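Local structure of chitinase A (4MNK) at residues V285-A293 and Y304-K313; V82-N90 and D116-P124. The protein probably hydrolyses the beta-1,4-linked N-acetylglucosamine polymer chitin, as a class V plant chitinase of glycosyl hydrolase family 18. All coordinates share one frame; numbering follows the deposited sequence.

Interaction 1: residues V285-A293 and Y304-K313; sequences VFDTTTVSA and YDNQQSVALK
Ala-293 and Tyr-304 form an antiparallel hydrogen-bonded pair, joined by Ala-293 N to Tyr-304 O at 2.9 Å and Tyr-304 N to Ala-293 O at 2.9 Å. On the face that their side chains share, the small Ala-293 CB sits 3.9 Å from the centroid of the Tyr-304 ring, over its face, a CH-pi contact in which the methyl lets the ring lie close over it. Asn-306 ND2 touches the same methyl.

The side-chain packing centres on Phe-286. It lies under the side chain of Gln-308, whose extended chain, with CG anti to the backbone N (chi1 -174°), lays the amide almost flat on the ring, planes 11° apart, with Gln-308 OE1 3.3 Å from Phe-286 CG. Gln-308 thus offers both methylenes and a flat amide at an exposed site. One turn on, Leu-312 CD1 meets Phe-286 CZ at 3.7 Å, and Leu-312 CB meets Val-291 CG1 at 3.6 Å.

Polar groups finish the corner. Asn-306 and Ser-309 make a capping box: Ser-309 N points nearly straight at Asn-306 OD1 (172°), and Asn-306 N reaches back to Ser-309 OG. That hydroxyl donates to the anti lone pair of Asp-305 OD1, while Lys-313 NZ forms a salt bridge with Asp-305 OD2 at 2.8 Å and also bonds to Ala-206 O. A water lies within bonding distance of Val-291 O and Asp-305 OD1 and accepts from Lys-313 NZ. Val-291 and Ser-292, opposite Asp-287, form a G1 beta bulge.

The hairpin of strands 283-287 and 292-297 therefore lies against the first turns of helix 307-319, to which strand 300-304 leads. Helix 271-279 meets Tyr-304, whose hydroxyl bonds to Glu-284, and helix 337-346 packs against Gln-307 and Ala-311.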
loop_
_atom_site.group_PDB
_atom_site.type_symbol
_atom_site.label_atom_id
_atom_site.label_comp_id
_atom_site.label_asym_id
_atom_site.label_seq_id
_atom_site.Cartn_x
_atom_site.Cartn_y
_atom_site.Cartn_z
ATOM N N VAL A 285 -14.361 18.003 -9.139
ATOM C CA VAL A 285 -14.908 18.647 -7.953
ATOM C C VAL A 285 -14.054 18.264 -6.752
ATOM O O VAL A 285 -13.717 17.092 -6.570
ATOM C CB VAL A 285 -16.376 18.219 -7.698
ATOM C CG1 VAL A 285 -16.954 18.943 -6.485
ATOM C CG2 VAL A 285 -17.238 18.474 -8.925
ATOM N N PHE A 286 -13.687 19.252 -5.941
ATOM C CA PHE A 286 -13.048 18.974 -4.666
ATOM C C PHE A 286 -14.119 18.900 -3.591
ATOM O O PHE A 286 -14.971 19.785 -3.492
ATOM C CB PHE A 286 -12.009 20.040 -4.312
ATOM C CG PHE A 286 -11.411 19.865 -2.942
ATOM C CD1 PHE A 286 -11.789 20.698 -1.895
ATOM C CD2 PHE A 286 -10.476 18.863 -2.696
ATOM C CE1 PHE A 286 -11.243 20.540 -0.627
ATOM C CE2 PHE A 286 -9.931 18.692 -1.432
ATOM C CZ PHE A 286 -10.313 19.535 -0.393
ATOM N N ASP A 287 -14.080 17.833 -2.798
ATOM C CA ASP A 287 -15.027 17.664 -1.707
ATOM C C ASP A 287 -14.359 17.932 -0.367
ATOM O O ASP A 287 -13.620 17.092 0.152
ATOM C CB ASP A 287 -15.640 16.263 -1.721
ATOM C CG ASP A 287 -16.808 16.144 -0.773
ATOM O OD1 ASP A 287 -17.841 16.799 -1.032
ATOM O OD2 ASP A 287 -16.695 15.412 0.231
ATOM N N THR A 288 -14.636 19.100 0.201
ATOM C CA THR A 288 -13.993 19.493 1.447
ATOM C C THR A 288 -14.446 18.658 2.648
ATOM O O THR A 288 -13.679 18.453 3.587
ATOM C CB THR A 288 -14.140 21.007 1.717
ATOM O OG1 THR A 288 -13.290 21.375 2.807
ATOM C CG2 THR A 288 -15.583 21.398 2.037
ATOM N N THR A 289 -15.682 18.166 2.590
ATOM C CA THR A 289 -16.267 17.350 3.655
ATOM C C THR A 289 -15.441 16.086 3.921
ATOM O O THR A 289 -15.199 15.729 5.076
ATOM C CB THR A 289 -17.746 16.990 3.326
ATOM O OG1 THR A 289 -18.512 18.195 3.183
ATOM C CG2 THR A 289 -18.373 16.125 4.419
ATOM N N THR A 290 -14.996 15.432 2.851
ATOM C CA THR A 290 -14.242 14.181 2.965
ATOM C C THR A 290 -12.738 14.343 2.750
ATOM O O THR A 290 -11.967 13.435 3.076
ATOM C CB THR A 290 -14.763 13.117 1.981
ATOM O OG1 THR A 290 -14.746 13.645 0.649
ATOM C CG2 THR A 290 -16.178 12.692 2.347
ATOM N N VAL A 291 -12.332 15.502 2.230
ATOM C CA VAL A 291 -10.956 15.754 1.775
ATOM C C VAL A 291 -10.623 14.759 0.658
ATOM O O VAL A 291 -9.857 13.805 0.841
ATOM C CB VAL A 291 -9.913 15.733 2.932
ATOM C CG1 VAL A 291 -8.548 16.171 2.432
ATOM C CG2 VAL A 291 -10.365 16.626 4.089
ATOM N N SER A 292 -11.245 14.986 -0.493
ATOM C CA SER A 292 -11.138 14.091 -1.635
ATOM C C SER A 292 -11.585 14.824 -2.887
ATOM O O SER A 292 -12.051 15.963 -2.818
ATOM C CB SER A 292 -12.010 12.850 -1.425
ATOM O OG SER A 292 -13.381 13.150 -1.606
ATOM N N ALA A 293 -11.445 14.164 -4.030
ATOM C CA ALA A 293 -11.910 14.710 -5.293
ATOM C C ALA A 293 -12.798 13.708 -6.003
ATOM O O ALA A 293 -12.742 12.502 -5.738
ATOM C CB ALA A 293 -10.729 15.081 -6.179
ATOM N N TYR A 304 -11.302 10.009 -6.182
ATOM C CA TYR A 304 -9.845 9.866 -6.163
ATOM C C TYR A 304 -9.210 10.964 -5.321
ATOM O O TYR A 304 -9.903 11.829 -4.775
ATOM C CB TYR A 304 -9.285 9.920 -7.596
ATOM C CG TYR A 304 -9.630 11.206 -8.317
ATOM C CD1 TYR A 304 -8.695 12.236 -8.440
ATOM C CD2 TYR A 304 -10.906 11.407 -8.846
ATOM C CE1 TYR A 304 -9.024 13.431 -9.086
ATOM C CE2 TYR A 304 -11.242 12.592 -9.490
ATOM C CZ TYR A 304 -10.300 13.595 -9.604
ATOM O OH TYR A 304 -10.656 14.759 -10.244
ATOM N N ASP A 305 -7.885 10.924 -5.218
ATOM C CA ASP A 305 -7.128 11.994 -4.590
ATOM C C ASP A 305 -6.485 12.879 -5.643
ATOM O O ASP A 305 -5.916 12.386 -6.620
ATOM C CB ASP A 305 -6.071 11.431 -3.641
ATOM C CG ASP A 305 -6.647 11.080 -2.287
ATOM O OD1 ASP A 305 -7.072 12.011 -1.567
ATOM O OD2 ASP A 305 -6.681 9.880 -1.944
ATOM N N ASN A 306 -6.591 14.189 -5.447
ATOM C CA ASN A 306 -5.963 15.141 -6.354
ATOM C C ASN A 306 -4.889 15.965 -5.655
ATOM O O ASN A 306 -4.513 15.677 -4.516
ATOM C CB ASN A 306 -7.006 16.017 -7.071
ATOM C CG ASN A 306 -7.667 17.045 -6.158
ATOM O OD1 ASN A 306 -7.387 17.131 -4.961
ATOM N ND2 ASN A 306 -8.559 17.836 -6.738
ATOM N N GLN A 307 -4.396 16.989 -6.341
ATOM C CA GLN A 307 -3.312 17.811 -5.828
ATOM C C GLN A 307 -3.646 18.409 -4.455
ATOM O O GLN A 307 -2.824 18.391 -3.535
ATOM C CB GLN A 307 -2.975 18.905 -6.847
ATOM C CG GLN A 307 -2.424 18.381 -8.194
ATOM C CD GLN A 307 -3.479 18.157 -9.287
ATOM O OE1 GLN A 307 -4.565 17.614 -9.049
ATOM N NE2 GLN A 307 -3.135 18.552 -10.510
ATOM N N GLN A 308 -4.870 18.909 -4.314
ATOM C CA GLN A 308 -5.320 19.504 -3.059
ATOM C C GLN A 308 -5.491 18.474 -1.941
ATOM O O GLN A 308 -5.004 18.679 -0.829
ATOM C CB GLN A 308 -6.617 20.287 -3.262
ATOM C CG GLN A 308 -7.058 21.058 -2.030
ATOM C CD GLN A 308 -8.238 21.968 -2.289
ATOM O OE1 GLN A 308 -8.841 21.947 -3.363
ATOM N NE2 GLN A 308 -8.571 22.782 -1.298
ATOM N N SER A 309 -6.175 17.369 -2.228
ATOM C CA SER A 309 -6.421 16.379 -1.180
ATOM C C SER A 309 -5.134 15.692 -0.720
ATOM O O SER A 309 -4.993 15.391 0.461
ATOM C CB SER A 309 -7.498 15.367 -1.582
ATOM O OG SER A 309 -7.057 14.508 -2.614
ATOM N N VAL A 310 -4.190 15.473 -1.637
ATOM C CA VAL A 310 -2.903 14.880 -1.263
ATOM C C VAL A 310 -2.124 15.813 -0.330
ATOM O O VAL A 310 -1.597 15.375 0.692
ATOM C CB VAL A 310 -2.063 14.464 -2.499
ATOM C CG1 VAL A 310 -0.626 14.126 -2.104
ATOM C CG2 VAL A 310 -2.704 13.271 -3.189
ATOM N N ALA A 311 -2.068 17.101 -0.665
ATOM C CA ALA A 311 -1.396 18.065 0.206
ATOM C C ALA A 311 -2.023 18.066 1.600
ATOM O O ALA A 311 -1.320 18.117 2.606
ATOM C CB ALA A 311 -1.429 19.455 -0.396
ATOM N N LEU A 312 -3.350 17.997 1.649
ATOM C CA LEU A 312 -4.058 17.977 2.926
ATOM C C LEU A 312 -3.791 16.693 3.713
ATOM O O LEU A 312 -3.596 16.741 4.925
ATOM C CB LEU A 312 -5.555 18.209 2.719
ATOM C CG LEU A 312 -5.935 19.631 2.287
ATOM C CD1 LEU A 312 -7.360 19.676 1.774
ATOM C CD2 LEU A 312 -5.732 20.651 3.408
ATOM N N LYS A 313 -3.757 15.556 3.019
ATOM C CA LYS A 313 -3.466 14.271 3.668
ATOM C C LYS A 313 -2.042 14.206 4.207
ATOM O O LYS A 313 -1.811 13.673 5.293
ATOM C CB LYS A 313 -3.712 13.105 2.710
ATOM C CG LYS A 313 -5.168 12.770 2.529
ATOM C CD LYS A 313 -5.348 11.578 1.625
ATOM C CE LYS A 313 -6.789 11.143 1.637
ATOM N NZ LYS A 313 -6.977 9.920 0.824
HETATM O O HOH W 1 -9.450 11.259 -0.500
#

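Interaction 2: residues V82-N90 and D116-P124; sequences VRDNFAKLN and DLDYEYPEP. With NAG (2-acetamido-2-deoxy-beta-D-glucopyranose), chain B.
Helix 82-90 crosses strand 116-119 at 109°, with their axes 8.9 Å apart at closest approach, and no hydrogen bond links the two segments directly.

The contact is carried by Phe-86 and Tyr-119, whose side chains run antiparallel past one another as an offset stack, centroids 4.6 Å apart and planes at 21°. Each ring also receives the other's CB over its face; Phe-86 CB stands 3.5 Å from the centroid of the Tyr-119 ring, almost on its normal. Tyr-119 CG is anti to the backbone N (chi1 178°), which carries the ring out beneath the helix. Its opposite face is covered by the backbone at Tyr-121 and Pro-122, so the phenol is sandwiched. At the ring's edge, in its plane, lies Arg-83 CG, 3.9 Å from Tyr-119 CE2; the aliphatic part of the arginine also runs along Glu-120 O, leaving the guanidinium at the surface.

Tyrosine suits this place because its far end is polar: Tyr-119 OH donates to a water at 2.8 Å that also accepts from Asn-90 ND2. The Tyr-121 N buried here has no partner in the model, and a cis peptide bond precedes Tyr-121.

On the sugar side, N-acetylglucosamine N2 donates to Asp-118 OD1 at 3.2 Å. The sugar's O1 sits between both carboxylate oxygens of Glu-120, 2.9 Å from OE1 and 3.0 Å from OE2; both bonds are weak, and which oxygen takes the proton is undecided. The sequence Asp-116, Asp-118, Glu-120 matches the DxDxE motif of family 18 chitinases, at the C-terminal end of a TIM-barrel strand, where the glutamate is in general the acid that protonates the glycosidic oxygen.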
loop_
_atom_site.group_PDB
_atom_site.type_symbol
_atom_site.label_atom_id
_atom_site.label_comp_id
_atom_site.label_asym_id
_atom_site.label_seq_id
_atom_site.Cartn_x
_atom_site.Cartn_y
_atom_site.Cartn_z
ATOM N N VAL A 82 -2.928 -15.433 -2.351
ATOM C CA VAL A 82 -1.879 -15.037 -1.410
ATOM C C VAL A 82 -2.317 -15.304 0.030
ATOM O O VAL A 82 -1.565 -15.886 0.812
ATOM C CB VAL A 82 -1.468 -13.552 -1.589
ATOM C CG1 VAL A 82 -0.549 -13.103 -0.456
ATOM C CG2 VAL A 82 -0.787 -13.338 -2.941
ATOM N N ARG A 83 -3.534 -14.886 0.369
ATOM C CA ARG A 83 -4.078 -15.097 1.708
ATOM C C ARG A 83 -4.098 -16.588 2.069
ATOM O O ARG A 83 -3.703 -16.969 3.172
ATOM C CB ARG A 83 -5.477 -14.484 1.817
ATOM C CG ARG A 83 -6.090 -14.537 3.212
ATOM C CD ARG A 83 -7.594 -14.333 3.149
ATOM N NE ARG A 83 -8.229 -15.323 2.280
ATOM C CZ ARG A 83 -9.436 -15.192 1.736
ATOM N NH1 ARG A 83 -10.167 -14.105 1.959
ATOM N NH2 ARG A 83 -9.912 -16.153 0.957
ATOM N N ASP A 84 -4.542 -17.421 1.128
ATOM C CA ASP A 84 -4.568 -18.876 1.312
ATOM C C ASP A 84 -3.170 -19.425 1.576
ATOM O O ASP A 84 -2.983 -20.270 2.454
ATOM C CB ASP A 84 -5.150 -19.579 0.080
ATOM C CG ASP A 84 -6.619 -19.260 -0.156
ATOM O OD1 ASP A 84 -7.288 -18.704 0.740
ATOM O OD2 ASP A 84 -7.102 -19.572 -1.264
ATOM N N ASN A 85 -2.196 -18.939 0.808
ATOM C CA ASN A 85 -0.814 -19.371 0.949
ATOM C C ASN A 85 -0.194 -18.974 2.287
ATOM O O ASN A 85 0.481 -19.789 2.910
ATOM C CB ASN A 85 0.033 -18.888 -0.231
ATOM C CG ASN A 85 -0.191 -19.713 -1.482
ATOM O OD1 ASN A 85 -0.735 -20.816 -1.423
ATOM N ND2 ASN A 85 0.231 -19.184 -2.623
ATOM N N PHE A 86 -0.431 -17.740 2.734
ATOM C CA PHE A 86 0.021 -17.318 4.062
ATOM C C PHE A 86 -0.601 -18.175 5.164
ATOM O O PHE A 86 0.080 -18.568 6.111
ATOM C CB PHE A 86 -0.290 -15.843 4.326
ATOM C CG PHE A 86 0.824 -14.899 3.953
ATOM C CD1 PHE A 86 0.641 -13.963 2.941
ATOM C CD2 PHE A 86 2.045 -14.926 4.627
ATOM C CE1 PHE A 86 1.657 -13.076 2.600
ATOM C CE2 PHE A 86 3.066 -14.046 4.288
ATOM C CZ PHE A 86 2.870 -13.118 3.272
ATOM N N ALA A 87 -1.894 -18.471 5.034
ATOM C CA ALA A 87 -2.596 -19.277 6.032
ATOM C C ALA A 87 -2.018 -20.692 6.114
ATOM O O ALA A 87 -1.842 -21.231 7.210
ATOM C CB ALA A 87 -4.089 -19.310 5.744
ATOM N N LYS A 88 -1.705 -21.284 4.963
ATOM C CA LYS A 88 -1.068 -22.605 4.924
ATOM C C LYS A 88 0.337 -22.551 5.516
ATOM O O LYS A 88 0.708 -23.386 6.347
ATOM C CB LYS A 88 -1.005 -23.142 3.492
ATOM C CG LYS A 88 -2.333 -23.650 2.955
ATOM C CD LYS A 88 -2.188 -24.298 1.583
ATOM C CE LYS A 88 -2.005 -23.263 0.482
ATOM N NZ LYS A 88 -1.925 -23.887 -0.868
ATOM N N LEU A 89 1.107 -21.556 5.081
ATOM C CA LEU A 89 2.469 -21.340 5.549
ATOM C C LEU A 89 2.558 -21.213 7.064
ATOM O O LEU A 89 3.350 -21.902 7.710
ATOM C CB LEU A 89 3.038 -20.072 4.905
ATOM C CG LEU A 89 4.310 -19.467 5.503
ATOM C CD1 LEU A 89 5.496 -20.401 5.363
ATOM C CD2 LEU A 89 4.592 -18.131 4.849
ATOM N N ASN A 90 1.744 -20.324 7.625
ATOM C CA ASN A 90 1.933 -19.901 9.007
ATOM C C ASN A 90 1.605 -20.979 10.039
ATOM O O ASN A 90 2.047 -20.898 11.182
ATOM C CB ASN A 90 1.166 -18.605 9.283
ATOM C CG ASN A 90 1.682 -17.432 8.462
ATOM O OD1 ASN A 90 2.802 -17.461 7.949
ATOM N ND2 ASN A 90 0.864 -16.391 8.338
ATOM N N ASP A 116 9.077 -6.667 2.916
ATOM C CA ASP A 116 7.733 -6.280 3.295
ATOM C C ASP A 116 6.816 -7.481 3.142
ATOM O O ASP A 116 6.981 -8.277 2.214
ATOM C CB ASP A 116 7.250 -5.125 2.417
ATOM C CG ASP A 116 5.820 -4.713 2.716
ATOM O OD1 ASP A 116 5.586 -4.050 3.748
ATOM O OD2 ASP A 116 4.928 -5.043 1.907
ATOM N N LEU A 117 5.859 -7.610 4.056
ATOM C CA LEU A 117 4.835 -8.643 3.957
ATOM C C LEU A 117 3.492 -8.001 3.652
ATOM O O LEU A 117 3.048 -7.114 4.383
ATOM C CB LEU A 117 4.747 -9.445 5.259
ATOM C CG LEU A 117 6.050 -10.041 5.796
ATOM C CD1 LEU A 117 5.802 -10.734 7.123
ATOM C CD2 LEU A 117 6.675 -11.004 4.796
ATOM N N ASP A 118 2.860 -8.436 2.565
ATOM C CA ASP A 118 1.522 -7.972 2.224
ATOM C C ASP A 118 0.546 -9.141 2.318
ATOM O O ASP A 118 0.386 -9.917 1.373
ATOM C CB ASP A 118 1.505 -7.323 0.833
ATOM C CG ASP A 118 0.175 -6.652 0.510
ATOM O OD1 ASP A 118 0.054 -6.072 -0.589
ATOM O OD2 ASP A 118 -0.754 -6.704 1.346
ATOM N N TYR A 119 -0.088 -9.241 3.484
ATOM C CA TYR A 119 -0.983 -10.333 3.843
ATOM C C TYR A 119 -2.342 -9.745 4.203
ATOM O O TYR A 119 -2.486 -9.057 5.217
ATOM C CB TYR A 119 -0.382 -11.094 5.029
ATOM C CG TYR A 119 -1.186 -12.253 5.597
ATOM C CD1 TYR A 119 -0.857 -12.779 6.842
ATOM C CD2 TYR A 119 -2.260 -12.825 4.904
ATOM C CE1 TYR A 119 -1.557 -13.844 7.385
ATOM C CE2 TYR A 119 -2.981 -13.890 5.448
ATOM C CZ TYR A 119 -2.618 -14.391 6.689
ATOM O OH TYR A 119 -3.309 -15.446 7.238
ATOM N N GLU A 120 -3.334 -10.016 3.362
ATOM C CA GLU A 120 -4.650 -9.410 3.512
ATOM C C GLU A 120 -5.725 -10.490 3.670
ATOM O O GLU A 120 -6.263 -10.966 2.675
ATOM C CB GLU A 120 -4.935 -8.485 2.318
ATOM C CG GLU A 120 -3.919 -7.345 2.195
ATOM C CD GLU A 120 -4.066 -6.499 0.938
ATOM O OE1 GLU A 120 -5.188 -6.365 0.410
ATOM O OE2 GLU A 120 -3.048 -5.938 0.489
ATOM N N TYR A 121 -6.059 -10.886 4.903
ATOM C CA TYR A 121 -5.553 -10.311 6.157
ATOM C C TYR A 121 -5.312 -11.430 7.173
ATOM O O TYR A 121 -5.870 -12.522 7.026
ATOM C CB TYR A 121 -6.571 -9.318 6.737
ATOM C CG TYR A 121 -6.916 -8.192 5.797
ATOM C CD1 TYR A 121 -6.161 -7.021 5.772
ATOM C CD2 TYR A 121 -7.990 -8.307 4.916
ATOM C CE1 TYR A 121 -6.473 -5.988 4.893
ATOM C CE2 TYR A 121 -8.306 -7.290 4.035
ATOM C CZ TYR A 121 -7.547 -6.136 4.028
ATOM O OH TYR A 121 -7.872 -5.129 3.152
ATOM N N PRO A 122 -4.485 -11.168 8.207
ATOM C CA PRO A 122 -4.266 -12.155 9.271
ATOM C C PRO A 122 -5.464 -12.250 10.222
ATOM O O PRO A 122 -5.390 -11.833 11.382
ATOM C CB PRO A 122 -3.018 -11.631 9.986
ATOM C CG PRO A 122 -3.031 -10.161 9.732
ATOM C CD PRO A 122 -3.601 -9.995 8.358
ATOM N N GLU A 123 -6.559 -12.799 9.705
ATOM C CA GLU A 123 -7.785 -13.008 10.465
ATOM C C GLU A 123 -8.419 -14.316 9.985
ATOM O O GLU A 123 -8.234 -14.695 8.828
ATOM C CB GLU A 123 -8.741 -11.812 10.308
ATOM C CG GLU A 123 -9.193 -11.494 8.878
ATOM C CD GLU A 123 -10.383 -12.326 8.425
ATOM O OE1 GLU A 123 -11.103 -12.871 9.290
ATOM O OE2 GLU A 123 -10.599 -12.431 7.198
ATOM N N PRO A 124 -9.168 -15.016 10.863
ATOM C CA PRO A 124 -9.520 -14.703 12.254
ATOM C C PRO A 124 -8.377 -14.933 13.256
ATOM O O PRO A 124 -7.208 -14.968 12.863
ATOM C CB PRO A 124 -10.703 -15.637 12.528
ATOM C CG PRO A 124 -10.477 -16.787 11.634
ATOM C CD PRO A 124 -9.857 -16.230 10.388
HETATM C C1 NAG B . -4.336 -3.215 -1.807
HETATM C C2 NAG B . -3.096 -3.991 -2.273
HETATM C C3 NAG B . -2.799 -3.741 -3.754
HETATM C C4 NAG B . -4.049 -3.766 -4.639
HETATM C C5 NAG B . -5.166 -2.931 -4.002
HETATM C C6 NAG B . -6.462 -2.927 -4.814
HETATM C C7 NAG B . -1.413 -2.462 -1.245
HETATM C C8 NAG B . -0.167 -2.399 -0.412
HETATM N N2 NAG B . -1.905 -3.687 -1.482
HETATM O O1 NAG B . -4.707 -3.646 -0.517
HETATM O O3 NAG B . -1.851 -4.683 -4.213
HETATM O O4 NAG B . -3.706 -3.237 -5.901
HETATM O O5 NAG B . -5.420 -3.416 -2.698
HETATM O O6 NAG B . -6.983 -4.233 -4.924
HETATM O O7 NAG B . -1.919 -1.417 -1.660
HETATM O O HOH W 2 -1.908 -16.674 9.312
#

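In the fold
Interaction 2 lies in the barrel, and interaction 1 at its edge, where a hairpin joins strand 234-247 through strand 300-304. They are on opposite sides of the chain's centre, their own centres about 32 Å and nearest atoms about 15 Å apart, with no touch between them. Interaction 1 is mostly buried, though Gln-308 and Leu-312 are exposed; it joins a beta-hairpin to a helix through a beta bridge and apolar contacts, beside a capping box and salt bridge within 304-313. Interaction 2 is partly buried; there a helix meets a strand through aromatic stacking with no direct hydrogen bond. Only interaction 2 supplies sugar-binding residues, Asp-118 and Glu-120 turning toward the glycan while the stack faces the helix.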